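Local coordinates for nucleoporin-like protein RIP (Homo sapiens, PDB 2OLM), which acts as a cofactor of HIV-1 Rev in moving viral RNAs to the cytoplasm and is required for vesicle docking or fusion in acrosome biogenesis, at residues T71-Q74 / Q75-E78; I77-L80 / Q81-N85. All blocks are in the same frame, centred on the assembly; numbering follows the deposited sequence.

In the fold
This chain is the Arf-GAP domain of the protein, with its four-cysteine zinc finger at C28, C31, C48 and C51. After strand 64-66, the last to join the three-stranded antiparallel sheet, the chain runs through a loop into helix 74-82. Contact 1 (71-74 with 75-78) closes the turn that starts this helix; contact 2 (77-80 with 81-85) ends it and leads into helix 84-92. The two neither nest nor cross: they follow one another, share I77 and E78, and have centres about 9 Å apart. Both lie against helix 3-20, where M15 touches I77, while G84 bonds through its backbone to G44, next to strand 45-47.

Contact 1: T71-Q74 / Q75-E78; sequences TFTQ and QEIE
A capping box formed by T73 and E76 starts helix 74-82. T73 is the N-cap: its OG1 accepts from the backbone N of E76 at 3.1 Å, and the backbone N of T73 in turn donates to OE1 of E76 at 3.0 Å. The second bond is nearly straight, 168°, and reaches the carboxylate on its anti side, a little out of the plane. T73 OG1 sits between its own backbone N and carbonyl carbon (chi1 66°), which turns the hydroxyl back over the first turn; from there it also makes a weak, long bond to E76 OE1. E76 OE1 also accepts a hydrogen bond from a water 2.7 Å away, which donates to the carbonyl O of T71 too, so the carboxylate grips the chain just ahead of the helix as well. Its other oxygen, OE2, forms a salt bridge with K65 of strand 64-66, and the box thereby ties the helix start to the sheet. OE1 also lies at the edge of the F72 ring, near its plane and 3.6 Å from CD1. On the buried side, CB of F72 packs at 3.8 Å on CD1 of I77, with L16 and M15 of helix 3-20 touching the pair. Q74, the first residue after the N-cap, is bent at chi2 (76°), and its NE2 donates to OE2 of E78 one turn on at 2.8 Å, the acceptor lying in the amide plane while amide and carboxylate stand almost perpendicular. Q74 OE1 accepts from H12 NE2 on helix 3-20.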
# COMPACT_ATOMS: atom_id res chain seq x y z
N THR A 71 -5.11 -1.21 -9.65
CA THR A 71 -4.32 -2.42 -9.76
C THR A 71 -3.34 -2.18 -10.90
O THR A 71 -3.70 -2.31 -12.08
CB THR A 71 -5.19 -3.64 -10.02
OG1 THR A 71 -6.16 -3.75 -8.98
CG2 THR A 71 -4.34 -4.90 -10.05
N PHE A 72 -2.14 -1.71 -10.55
CA PHE A 72 -1.12 -1.42 -11.57
C PHE A 72 -0.61 -2.71 -12.16
O PHE A 72 -0.52 -3.74 -11.48
CB PHE A 72 0.04 -0.64 -10.97
CG PHE A 72 -0.31 0.77 -10.62
CD1 PHE A 72 -0.47 1.72 -11.60
CD2 PHE A 72 -0.52 1.14 -9.31
CE1 PHE A 72 -0.81 3.02 -11.27
CE2 PHE A 72 -0.89 2.40 -8.99
CZ PHE A 72 -1.02 3.36 -9.98
N THR A 73 -0.29 -2.70 -13.44
CA THR A 73 0.34 -3.84 -14.09
C THR A 73 1.88 -3.83 -13.93
O THR A 73 2.48 -2.81 -13.57
CB THR A 73 0.06 -3.85 -15.58
OG1 THR A 73 0.70 -2.71 -16.17
CG2 THR A 73 -1.45 -3.79 -15.83
N GLN A 74 2.53 -4.97 -14.18
CA GLN A 74 3.97 -5.03 -14.17
C GLN A 74 4.59 -3.99 -15.08
O GLN A 74 5.56 -3.32 -14.72
CB GLN A 74 4.41 -6.45 -14.56
CG GLN A 74 5.90 -6.69 -14.47
CD GLN A 74 6.42 -6.87 -13.04
OE1 GLN A 74 5.71 -7.38 -12.14
NE2 GLN A 74 7.68 -6.46 -12.81
N GLN A 75 4.00 -3.85 -16.29
CA GLN A 75 4.47 -2.85 -17.27
C GLN A 75 4.42 -1.42 -16.68
O GLN A 75 5.36 -0.63 -16.78
CB GLN A 75 3.62 -2.93 -18.54
CG GLN A 75 3.96 -4.08 -19.47
CD GLN A 75 2.92 -4.20 -20.57
OE1 GLN A 75 3.20 -3.90 -21.74
NE2 GLN A 75 1.70 -4.59 -20.20
N GLU A 76 3.32 -1.09 -16.05
CA GLU A 76 3.22 0.23 -15.46
C GLU A 76 4.22 0.46 -14.33
O GLU A 76 4.87 1.52 -14.26
CB GLU A 76 1.80 0.46 -14.98
CG GLU A 76 0.80 0.60 -16.09
CD GLU A 76 -0.61 0.64 -15.65
OE1 GLU A 76 -0.98 -0.08 -14.70
OE2 GLU A 76 -1.39 1.38 -16.26
N ILE A 77 4.35 -0.51 -13.42
CA ILE A 77 5.30 -0.41 -12.32
C ILE A 77 6.73 -0.22 -12.85
O ILE A 77 7.46 0.64 -12.40
CB ILE A 77 5.20 -1.64 -11.41
CG1 ILE A 77 3.83 -1.66 -10.70
CG2 ILE A 77 6.42 -1.69 -10.45
CD1 ILE A 77 3.61 -0.54 -9.68
N GLU A 78 7.10 -0.99 -13.86
CA GLU A 78 8.45 -0.85 -14.43
C GLU A 78 8.67 0.49 -15.12
O GLU A 78 9.75 1.07 -15.01
CB GLU A 78 8.76 -1.99 -15.37
CG GLU A 78 8.86 -3.33 -14.62
CD GLU A 78 9.23 -4.50 -15.46
OE1 GLU A 78 9.35 -4.36 -16.68
OE2 GLU A 78 9.38 -5.58 -14.88
O HOH W 1 -3.66 -0.42 -14.35

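Contact 2: I77-L80 / Q81-N85; sequences IEFL and QKHGN
Backbone bonds from Q81 N to I77 O (2.9 Å) and from K82 N to E78 O (3.1 Å) carry helix 74-82 to its last residues, after which H83 N turns to L80 O. That last donor stands well above the carbonyl plane. This is the turn between helices 74-82 and 84-92 of the Arf-GAP domain, and G84 leads out of it at phi 81°, where a CB would press on the carbonyl O of H83. H83 ND1 donates to the backbone O of F79 at 2.8 Å, with the oxygen at the edge of the imidazole and in its plane. F79, its CG anti to the backbone N (chi1 179°), lays its ring along the imidazole in an offset stack: centroids are 4.0 Å apart, the planes 26° off parallel, and ND1 sits over the centre of the phenyl face. The CE1 atoms of F79 and H83 come within 3.1 Å, unusually short for two carbons. On the other flank Q81 runs extended past I77 O, and M15 and M19 of helix 3-20 touch its side chain. E78 OE2 is bonded to Q74 NE2; K82 NZ, 4.4 Å from E78 OE1, probably adds a weak attraction, too long for a salt bridge. Because ND1 donates to F79 O, it carries a proton here, and bond and stack together fix the rotation of the imidazole.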
# COMPACT_ATOMS: atom_id res chain seq x y z
N ILE A 77 4.35 -0.51 -13.42
CA ILE A 77 5.30 -0.41 -12.32
C ILE A 77 6.73 -0.22 -12.85
O ILE A 77 7.46 0.64 -12.40
CB ILE A 77 5.20 -1.64 -11.41
CG1 ILE A 77 3.83 -1.66 -10.70
CG2 ILE A 77 6.42 -1.69 -10.45
CD1 ILE A 77 3.61 -0.54 -9.68
N GLU A 78 7.10 -0.99 -13.86
CA GLU A 78 8.45 -0.85 -14.43
C GLU A 78 8.67 0.49 -15.12
O GLU A 78 9.75 1.07 -15.01
CB GLU A 78 8.76 -1.99 -15.37
CG GLU A 78 8.86 -3.33 -14.62
CD GLU A 78 9.23 -4.50 -15.46
OE1 GLU A 78 9.35 -4.36 -16.68
OE2 GLU A 78 9.38 -5.58 -14.88
N PHE A 79 7.64 1.00 -15.79
CA PHE A 79 7.75 2.34 -16.35
C PHE A 79 8.02 3.37 -15.26
O PHE A 79 8.85 4.24 -15.38
CB PHE A 79 6.45 2.67 -17.12
CG PHE A 79 6.46 4.04 -17.72
CD1 PHE A 79 7.19 4.26 -18.88
CD2 PHE A 79 5.82 5.12 -17.12
CE1 PHE A 79 7.24 5.51 -19.48
CE2 PHE A 79 5.89 6.39 -17.72
CZ PHE A 79 6.62 6.55 -18.90
N LEU A 80 7.27 3.27 -14.17
CA LEU A 80 7.45 4.19 -13.06
C LEU A 80 8.84 4.08 -12.43
O LEU A 80 9.41 5.07 -12.03
CB LEU A 80 6.37 3.94 -12.01
CG LEU A 80 4.96 4.37 -12.39
CD1 LEU A 80 3.90 3.82 -11.42
CD2 LEU A 80 4.84 5.88 -12.52
N GLN A 81 9.36 2.86 -12.35
CA GLN A 81 10.71 2.65 -11.80
C GLN A 81 11.75 3.35 -12.64
O GLN A 81 12.75 3.82 -12.11
CB GLN A 81 11.03 1.17 -11.74
CG GLN A 81 10.25 0.48 -10.64
CD GLN A 81 10.58 -0.98 -10.55
OE1 GLN A 81 10.85 -1.63 -11.58
NE2 GLN A 81 10.58 -1.53 -9.34
N LYS A 82 11.53 3.41 -13.95
CA LYS A 82 12.46 4.08 -14.88
C LYS A 82 12.24 5.59 -14.95
O LYS A 82 13.04 6.31 -15.56
CB LYS A 82 12.33 3.48 -16.27
CG LYS A 82 12.79 2.07 -16.34
CD LYS A 82 12.71 1.53 -17.77
CE LYS A 82 12.96 0.03 -17.83
NZ LYS A 82 11.71 -0.79 -17.71
N HIS A 83 11.14 6.06 -14.36
CA HIS A 83 10.79 7.47 -14.34
C HIS A 83 10.72 7.96 -12.90
O HIS A 83 11.73 7.88 -12.19
CB HIS A 83 9.53 7.71 -15.20
CG HIS A 83 9.77 7.45 -16.64
ND1 HIS A 83 9.79 6.18 -17.16
CD2 HIS A 83 10.16 8.29 -17.63
CE1 HIS A 83 10.10 6.26 -18.45
NE2 HIS A 83 10.35 7.52 -18.75
N GLY A 84 9.56 8.42 -12.42
CA GLY A 84 9.51 9.12 -11.13
C GLY A 84 9.90 10.55 -11.19
O GLY A 84 10.34 11.04 -12.25
N ASN A 85 9.76 11.24 -10.06
CA ASN A 85 9.85 12.68 -10.02
C ASN A 85 11.23 13.24 -10.24
O ASN A 85 11.35 14.34 -10.75
CB ASN A 85 9.22 13.27 -8.75
CG ASN A 85 7.71 13.12 -8.73
OD1 ASN A 85 7.12 12.62 -9.70
ND2 ASN A 85 7.05 13.55 -7.64